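Local coordinates for tyrosine-protein phosphatase non-receptor type 18 (Homo sapiens, PDB 2OC3) that removes phosphate from phosphotyrosine in proteins, acting on autophosphorylated tyrosine kinases through the protein-tyrosine phosphatase catalytic domain that makes up this chain, at residues W170-I175 with M211-E216; C244-V249 with R286-T291; D266-M271 with A277-E282. All blocks are in the same frame, centred on the assembly; numbering follows the deposited sequence. Where two conformers were deposited one is given.

In the fold
All three contacts lie in the catalytic domain, a protein-tyrosine phosphatase fold built round a mixed beta-sheet, and each involves the helical layer formed by the second half of the chain. Contact 1 comes first in sequence and sets the turn between strands 161-170 and 175-184 against helix 209-222. Contact 2 then pairs helices 238-254 and 282-296, and contact 3 is nested within the loop it closes. Contacts 1 and 2 have centres about 15 Å apart and touch through Met211 and Thr291; contacts 2 and 3, about 10 Å apart, touch where Val268 packs on Leu288. Contact 3 itself holds Gln280, which probably binds substrate, as in related phosphatases, so this packing borders the active site.

Contact 1: W170-I175 with M211-E216; sequences WLNEDI and MLAMVE
Ile175 and Met214 are brought together by two first torsions: CG1 of Ile175 lies beside the backbone N (chi1 -53°), while CG of Met214 is anti to its own N (chi1 -176°). CD1 at the end of the isoleucine branch reaches the base of the methionine, 3.9 Å from Met214 CB. The two side chains cross at about a right angle, Met214 running on extended beyond CG. A second touch lies beside the first, where ND2 of Asn172 stands 3.7 Å from the methyl CB of Ala213, a contact of an amide nitrogen with carbon and without a hydrogen bond.

The other end of that amide is used within its own turn. Asn172 OD1 accepts from the backbone N of Asp174 at 2.9 Å, an Asx turn in which the donor lies in the carbonyl plane and the C=O...N angle is 151°. The Asx turn overlaps a type I beta turn from Asn172 to Ile175, and Leu171 N also bonds to Ile175 O at 2.9 Å, tying the start of the segment to its end. The carboxylate of Asp174 bonds to His210 and Ser198. Leu194 of strand 187-196 touches both Ile175 and Met214, so the turn, the sheet and helix 209-222 meet at this leucine.

No hydrogen bond spans 170-175 and 211-216, so their direct contact is by van der Waals packing. The Asx turn probably restrains the amide whose ND2 touches Ala213, whereas Ile175 and Met214 are buried and give the interface its apolar part.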
# COMPACT_ATOMS: atom_id res chain seq x y z
N TRP A 170 -18.36 -2.42 -9.60
CA TRP A 170 -17.28 -3.17 -10.21
C TRP A 170 -16.73 -2.43 -11.42
O TRP A 170 -17.47 -2.16 -12.38
CB TRP A 170 -17.73 -4.57 -10.62
CG TRP A 170 -17.99 -5.46 -9.45
CD1 TRP A 170 -19.10 -5.48 -8.66
CD2 TRP A 170 -17.10 -6.45 -8.91
NE1 TRP A 170 -18.97 -6.42 -7.69
CE2 TRP A 170 -17.75 -7.04 -7.81
CE3 TRP A 170 -15.83 -6.91 -9.27
CZ2 TRP A 170 -17.16 -8.05 -7.04
CZ3 TRP A 170 -15.25 -7.92 -8.52
CH2 TRP A 170 -15.92 -8.50 -7.44
N LEU A 171 -15.46 -2.03 -11.39
CA LEU A 171 -14.86 -1.35 -12.55
C LEU A 171 -14.53 -2.30 -13.70
O LEU A 171 -14.50 -1.92 -14.88
CB LEU A 171 -13.59 -0.59 -12.12
CG LEU A 171 -13.79 0.40 -10.97
CD1 LEU A 171 -12.49 1.19 -10.76
CD2 LEU A 171 -14.98 1.35 -11.21
N ASN A 172 -14.20 -3.54 -13.32
CA ASN A 172 -13.93 -4.66 -14.22
C ASN A 172 -14.04 -5.95 -13.37
O ASN A 172 -14.41 -5.85 -12.19
CB ASN A 172 -12.59 -4.49 -14.90
CG ASN A 172 -11.45 -4.42 -13.93
OD1 ASN A 172 -11.34 -5.25 -13.05
ND2 ASN A 172 -10.58 -3.43 -14.10
N GLU A 173 -13.80 -7.13 -13.92
CA GLU A 173 -14.09 -8.34 -13.15
C GLU A 173 -13.23 -8.52 -11.91
O GLU A 173 -13.54 -9.35 -11.02
CB GLU A 173 -14.03 -9.63 -14.00
CG GLU A 173 -12.70 -9.97 -14.54
CD GLU A 173 -12.68 -11.31 -15.29
OE1 GLU A 173 -12.66 -12.38 -14.62
OE2 GLU A 173 -12.68 -11.28 -16.53
N ASP A 174 -12.13 -7.75 -11.82
CA ASP A 174 -11.18 -7.91 -10.73
C ASP A 174 -11.14 -6.75 -9.73
O ASP A 174 -10.43 -6.87 -8.72
CB ASP A 174 -9.78 -8.10 -11.31
CG ASP A 174 -9.69 -9.36 -12.14
OD1 ASP A 174 -10.03 -10.44 -11.62
OD2 ASP A 174 -9.40 -9.27 -13.36
N ILE A 175 -11.84 -5.66 -9.98
CA ILE A 175 -11.70 -4.46 -9.15
C ILE A 175 -13.05 -3.91 -8.71
O ILE A 175 -13.91 -3.61 -9.59
CB ILE A 175 -10.99 -3.30 -9.89
CG1 ILE A 175 -9.65 -3.75 -10.47
CG2 ILE A 175 -10.78 -2.10 -8.98
CD1 ILE A 175 -8.63 -4.29 -9.55
N MET A 211 -4.98 -4.33 -12.74
CA MET A 211 -4.24 -3.57 -11.72
C MET A 211 -3.92 -2.16 -12.22
O MET A 211 -4.03 -1.18 -11.47
CB MET A 211 -2.95 -4.27 -11.32
CG MET A 211 -2.14 -3.48 -10.30
SD MET A 211 -0.55 -4.27 -9.91
CE MET A 211 0.27 -4.23 -11.49
N LEU A 212 -3.50 -2.04 -13.50
CA LEU A 212 -3.28 -0.69 -14.04
C LEU A 212 -4.55 0.15 -13.99
O LEU A 212 -4.51 1.35 -13.69
CB LEU A 212 -2.77 -0.78 -15.49
CG LEU A 212 -1.29 -1.03 -15.60
CD1 LEU A 212 -0.93 -1.35 -17.06
CD2 LEU A 212 -0.50 0.20 -15.11
N ALA A 213 -5.69 -0.45 -14.34
CA ALA A 213 -7.00 0.21 -14.27
C ALA A 213 -7.26 0.71 -12.85
O ALA A 213 -7.78 1.80 -12.64
CB ALA A 213 -8.10 -0.76 -14.71
N MET A 214 -6.88 -0.10 -11.87
CA MET A 214 -7.06 0.28 -10.45
C MET A 214 -6.25 1.53 -10.10
O MET A 214 -6.75 2.43 -9.43
CB MET A 214 -6.67 -0.91 -9.57
CG MET A 214 -6.88 -0.70 -8.11
SD MET A 214 -6.02 -2.02 -7.16
CE MET A 214 -6.73 -1.81 -5.51
N VAL A 215 -4.98 1.54 -10.53
CA VAL A 215 -4.10 2.69 -10.29
C VAL A 215 -4.60 3.92 -11.02
O VAL A 215 -4.64 5.01 -10.45
CB VAL A 215 -2.65 2.36 -10.66
CG1 VAL A 215 -1.79 3.63 -10.62
CG2 VAL A 215 -2.08 1.35 -9.67
N GLU A 216 -5.02 3.74 -12.27
CA GLU A 216 -5.56 4.86 -13.03
C GLU A 216 -6.77 5.49 -12.33
O GLU A 216 -6.89 6.72 -12.22
CB GLU A 216 -5.95 4.41 -14.46
CG GLU A 216 -4.75 4.00 -15.34
CD GLU A 216 -5.10 3.12 -16.51
OE1 GLU A 216 -6.29 2.76 -16.71
OE2 GLU A 216 -4.14 2.74 -17.24

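Contact 2: C244-V249 with R286-T291; sequences CTVDYV and RFLYHT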
# COMPACT_ATOMS: atom_id res chain seq x y z
N CYS A 244 2.51 0.40 -5.06
CA CYS A 244 3.19 1.69 -4.86
C CYS A 244 4.21 1.92 -5.95
O CYS A 244 4.36 3.07 -6.45
CB CYS A 244 3.87 1.77 -3.50
SG CYS A 244 2.68 1.79 -2.10
N THR A 245 4.91 0.88 -6.37
CA THR A 245 5.93 1.05 -7.39
C THR A 245 5.29 1.35 -8.75
O THR A 245 5.79 2.21 -9.50
CB THR A 245 6.83 -0.20 -7.51
OG1 THR A 245 7.46 -0.45 -6.25
CG2 THR A 245 7.90 0.02 -8.58
N VAL A 246 4.19 0.68 -9.08
CA VAL A 246 3.52 0.94 -10.34
C VAL A 246 3.05 2.40 -10.39
O VAL A 246 3.22 3.12 -11.39
CB VAL A 246 2.33 -0.04 -10.53
CG1 VAL A 246 1.41 0.41 -11.71
CG2 VAL A 246 2.82 -1.46 -10.69
N ASP A 247 2.48 2.87 -9.29
CA ASP A 247 2.02 4.25 -9.26
C ASP A 247 3.18 5.21 -9.34
O ASP A 247 3.07 6.23 -10.04
CB ASP A 247 1.24 4.58 -7.99
CG ASP A 247 0.78 6.01 -7.97
OD1 ASP A 247 -0.23 6.29 -8.66
OD2 ASP A 247 1.39 6.84 -7.30
N TYR A 248 4.25 4.97 -8.59
CA TYR A 248 5.45 5.82 -8.65
C TYR A 248 5.96 5.95 -10.10
O TYR A 248 6.22 7.07 -10.61
CB TYR A 248 6.51 5.24 -7.73
CG TYR A 248 7.78 6.06 -7.57
CD1 TYR A 248 8.00 6.81 -6.42
CD2 TYR A 248 8.81 5.97 -8.51
CE1 TYR A 248 9.18 7.53 -6.25
CE2 TYR A 248 9.99 6.69 -8.34
CZ TYR A 248 10.15 7.46 -7.22
OH TYR A 248 11.32 8.18 -7.00
N VAL A 249 6.13 4.81 -10.77
CA VAL A 249 6.64 4.81 -12.15
C VAL A 249 5.64 5.50 -13.09
O VAL A 249 6.04 6.25 -14.00
CB VAL A 249 7.04 3.41 -12.61
CG1 VAL A 249 7.52 3.44 -14.09
CG2 VAL A 249 8.11 2.85 -11.69
N ARG A 286 8.87 -9.74 -11.46
CA ARG A 286 8.65 -9.97 -12.89
C ARG A 286 7.32 -9.32 -13.32
O ARG A 286 7.25 -8.68 -14.39
CB ARG A 286 8.65 -11.46 -13.22
CG ARG A 286 9.98 -12.15 -13.18
CD ARG A 286 9.85 -13.65 -13.60
NE ARG A 286 11.14 -14.35 -13.51
CZ ARG A 286 12.12 -14.24 -14.41
NH1 ARG A 286 11.96 -13.48 -15.50
NH2 ARG A 286 13.26 -14.90 -14.23
N PHE A 287 6.27 -9.49 -12.51
CA PHE A 287 4.95 -8.86 -12.79
C PHE A 287 5.07 -7.33 -12.88
O PHE A 287 4.46 -6.68 -13.77
CB PHE A 287 3.98 -9.27 -11.72
CG PHE A 287 2.57 -8.74 -11.92
CD1 PHE A 287 1.80 -9.15 -12.99
CD2 PHE A 287 1.98 -7.95 -10.95
CE1 PHE A 287 0.50 -8.70 -13.10
CE2 PHE A 287 0.67 -7.53 -11.08
CZ PHE A 287 -0.05 -7.90 -12.16
N LEU A 288 5.85 -6.75 -11.97
CA LEU A 288 6.10 -5.33 -11.99
C LEU A 288 6.80 -4.92 -13.29
O LEU A 288 6.43 -3.93 -13.93
CB LEU A 288 6.93 -4.99 -10.73
CG LEU A 288 7.41 -3.56 -10.57
CD1 LEU A 288 6.22 -2.56 -10.41
CD2 LEU A 288 8.39 -3.50 -9.38
N TYR A 289 7.83 -5.66 -13.71
CA TYR A 289 8.46 -5.46 -15.00
C TYR A 289 7.49 -5.52 -16.17
O TYR A 289 7.52 -4.65 -17.02
CB TYR A 289 9.63 -6.43 -15.24
CG TYR A 289 10.99 -5.79 -15.05
CD1 TYR A 289 11.61 -5.81 -13.81
CD2 TYR A 289 11.63 -5.13 -16.10
CE1 TYR A 289 12.83 -5.22 -13.61
CE2 TYR A 289 12.90 -4.55 -15.91
CZ TYR A 289 13.48 -4.59 -14.65
OH TYR A 289 14.71 -4.03 -14.39
N HIS A 290 6.60 -6.50 -16.16
CA HIS A 290 5.59 -6.65 -17.21
C HIS A 290 4.69 -5.41 -17.26
O HIS A 290 4.38 -4.86 -18.34
CB HIS A 290 4.75 -7.89 -16.91
CG HIS A 290 3.79 -8.29 -17.99
ND1 HIS A 290 3.62 -7.59 -19.17
CD2 HIS A 290 2.94 -9.35 -18.06
CE1 HIS A 290 2.71 -8.20 -19.92
NE2 HIS A 290 2.29 -9.27 -19.27
N THR A 291 4.28 -4.95 -16.08
CA THR A 291 3.39 -3.80 -15.93
C THR A 291 4.05 -2.53 -16.46
O THR A 291 3.42 -1.76 -17.20
CB THR A 291 2.95 -3.60 -14.46
OG1 THR A 291 2.37 -4.82 -13.95
CG2 THR A 291 1.94 -2.48 -14.35
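Leu288 meets Thr245 at about a right angle and slides past Val246 in the opposite direction, so one branched side chain serves two neighbours on the facing helix. Its CD1 lies 3.6 Å from Thr245 CG2 and equally near Val246 CG2; the second methyl, CD2, is also 3.6 Å from Thr245 CG2. The methyl of Thr245 thus faces both prongs of the leucine fork. Leucine CG is anti to the backbone N (chi1 175°), a setting that carries the fork toward helix 238-254.

One turn further along, Thr291 crosses Val246 at about a right angle. Its CG2 lies 3.9 Å from Val246 CG2 and 4.0 Å from Val246 CG1, so the threonine methyl faces both valine branches. The hydroxyl takes another course: Thr291 OG1 donates to Phe287 O at 2.8 Å, from above the carbonyl plane, while Thr291 N reaches the same oxygen from the opposite face. This hydroxyl also stands over the centre of the Phe287 ring. Thr245 OG1 likewise bonds within its own helix, to Gly241 O four residues back.

The axes of the two short helical segments run nearly alongside each other, crossing at -26° with a closest approach of 10.4 Å. Val268 of helix 264-272 adds to the packing at Leu288, and Met211 of helix 209-222 touches Thr291. With both threonine hydroxyls bonded to carbonyls of their own helices, the methyls are left to meet the partner helix, and a buried interface containing two polar residues is apolar where its segments touch.

Contact 3: D266-M271 with A277-E282; sequences DVVLKM and AAVQTE
The irregular segment 277-282 passes beside helix 264-272, with Met271 CA 6.0 Å from Ala278 CA and Val268 CA 7.1 Å from Val279 CA. Val268 and Val279 cross at about a right angle: CG1 of Val268 comes 3.9 Å from Val279 CB and 4.0 Å from Val279 CG2. That branch of Val268 is the one anti to the backbone N (chi1 174°), and it also approaches the carbonyl oxygen of Ala278.

The methyl CB of Ala278 lies 3.9 Å from Met271 O and 4.0 Å from Met271 CB, facing the end of the helical segment. In one of two conformers modelled for Met271 the chain bends at chi2 and chi3 and CE comes 4.0 Å from Ala278 CB, a less certain touch. Direct contact is van der Waals packing of aliphatic groups against one another and against backbone carbonyls, with no hydrogen bond across it. Arg272, one residue on, bonds to the carbonyl oxygens of Ala278 and Val279 and adds a polar tie.

Gln280, a substrate-binding residue by similarity, follows directly on Val279, and Thr281 then N-caps helix 282-296 by bonding to Gln284 N. Around this connection, Met271, in that conformer, packs on Cys244 and Thr245 of helix 238-254, Val268 reaches Tyr285 and Leu288 of helix 282-296, and Leu269 and Glu282 touch helix 29-47.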
# COMPACT_ATOMS: atom_id res chain seq x y z
N ASP A 266 16.44 0.31 -8.91
CA ASP A 266 16.71 1.34 -7.92
C ASP A 266 15.42 1.78 -7.21
O ASP A 266 15.45 2.08 -6.02
CB ASP A 266 17.34 2.57 -8.59
CG ASP A 266 18.77 2.33 -9.06
OD1 ASP A 266 19.41 1.33 -8.65
OD2 ASP A 266 19.27 3.18 -9.84
N VAL A 267 14.31 1.80 -7.94
CA VAL A 267 13.01 2.19 -7.35
C VAL A 267 12.60 1.17 -6.28
O VAL A 267 12.25 1.53 -5.17
CB VAL A 267 11.90 2.33 -8.41
CG1 VAL A 267 10.54 2.59 -7.74
CG2 VAL A 267 12.26 3.46 -9.42
N VAL A 268 12.66 -0.12 -6.64
CA VAL A 268 12.26 -1.17 -5.71
C VAL A 268 13.20 -1.21 -4.50
O VAL A 268 12.74 -1.31 -3.36
CB VAL A 268 12.19 -2.51 -6.41
CG1 VAL A 268 11.92 -3.64 -5.37
CG2 VAL A 268 11.07 -2.47 -7.51
N LEU A 269 14.51 -1.10 -4.73
CA LEU A 269 15.44 -1.09 -3.60
C LEU A 269 15.12 0.05 -2.66
O LEU A 269 15.11 -0.11 -1.44
CB LEU A 269 16.89 -0.98 -4.06
CG LEU A 269 17.97 -1.10 -2.99
CD1 LEU A 269 17.75 -2.35 -2.12
CD2 LEU A 269 19.34 -1.10 -3.69
N LYS A 270 14.88 1.22 -3.20
CA LYS A 270 14.52 2.37 -2.35
C LYS A 270 13.23 2.15 -1.53
O LYS A 270 13.17 2.53 -0.38
CB LYS A 270 14.43 3.66 -3.19
CG LYS A 270 15.75 4.21 -3.70
CD LYS A 270 15.63 5.68 -4.13
N MET A 271 12.23 1.51 -2.13
CA MET A 271 10.98 1.14 -1.48
C MET A 271 11.25 0.19 -0.30
O MET A 271 10.68 0.31 0.79
CB MET A 271 10.06 0.46 -2.51
CG MET A 271 9.56 1.40 -3.65
SD MET A 271 7.84 1.87 -3.44
CE MET A 271 7.23 0.26 -3.00
N ALA A 277 10.13 -5.57 3.06
CA ALA A 277 9.77 -6.55 2.03
C ALA A 277 8.89 -6.00 0.93
O ALA A 277 8.15 -6.76 0.28
CB ALA A 277 9.11 -7.77 2.68
N ALA A 278 8.96 -4.68 0.68
CA ALA A 278 8.21 -4.08 -0.43
C ALA A 278 8.69 -4.79 -1.72
O ALA A 278 9.85 -4.77 -2.07
CB ALA A 278 8.45 -2.56 -0.51
N VAL A 279 7.74 -5.43 -2.38
CA VAL A 279 7.96 -6.32 -3.51
C VAL A 279 8.72 -7.55 -2.95
O VAL A 279 9.94 -7.53 -2.81
CB VAL A 279 8.69 -5.68 -4.71
CG1 VAL A 279 8.71 -6.68 -5.86
CG2 VAL A 279 8.02 -4.41 -5.12
N GLN A 280 7.98 -8.58 -2.59
CA GLN A 280 8.49 -9.63 -1.75
C GLN A 280 9.10 -10.79 -2.55
O GLN A 280 10.04 -11.44 -2.08
CB GLN A 280 7.35 -10.12 -0.87
CG GLN A 280 7.76 -10.99 0.27
CD GLN A 280 6.75 -10.91 1.38
OE1 GLN A 280 5.57 -10.58 1.16
NE2 GLN A 280 7.20 -11.17 2.59
N THR A 281 8.57 -11.06 -3.73
CA THR A 281 8.93 -12.26 -4.48
C THR A 281 9.41 -11.97 -5.90
O THR A 281 9.11 -10.93 -6.50
CB THR A 281 7.77 -13.26 -4.55
OG1 THR A 281 6.75 -12.72 -5.40
CG2 THR A 281 7.19 -13.54 -3.18
N GLU A 282 10.21 -12.90 -6.45
CA GLU A 282 10.64 -12.82 -7.81
C GLU A 282 9.45 -12.71 -8.78
O GLU A 282 9.50 -11.93 -9.73
CB GLU A 282 11.56 -14.02 -8.16
CG GLU A 282 12.10 -13.98 -9.57
CD GLU A 282 12.84 -15.24 -9.96
OE1 GLU A 282 13.64 -15.76 -9.15
OE2 GLU A 282 12.63 -15.70 -11.10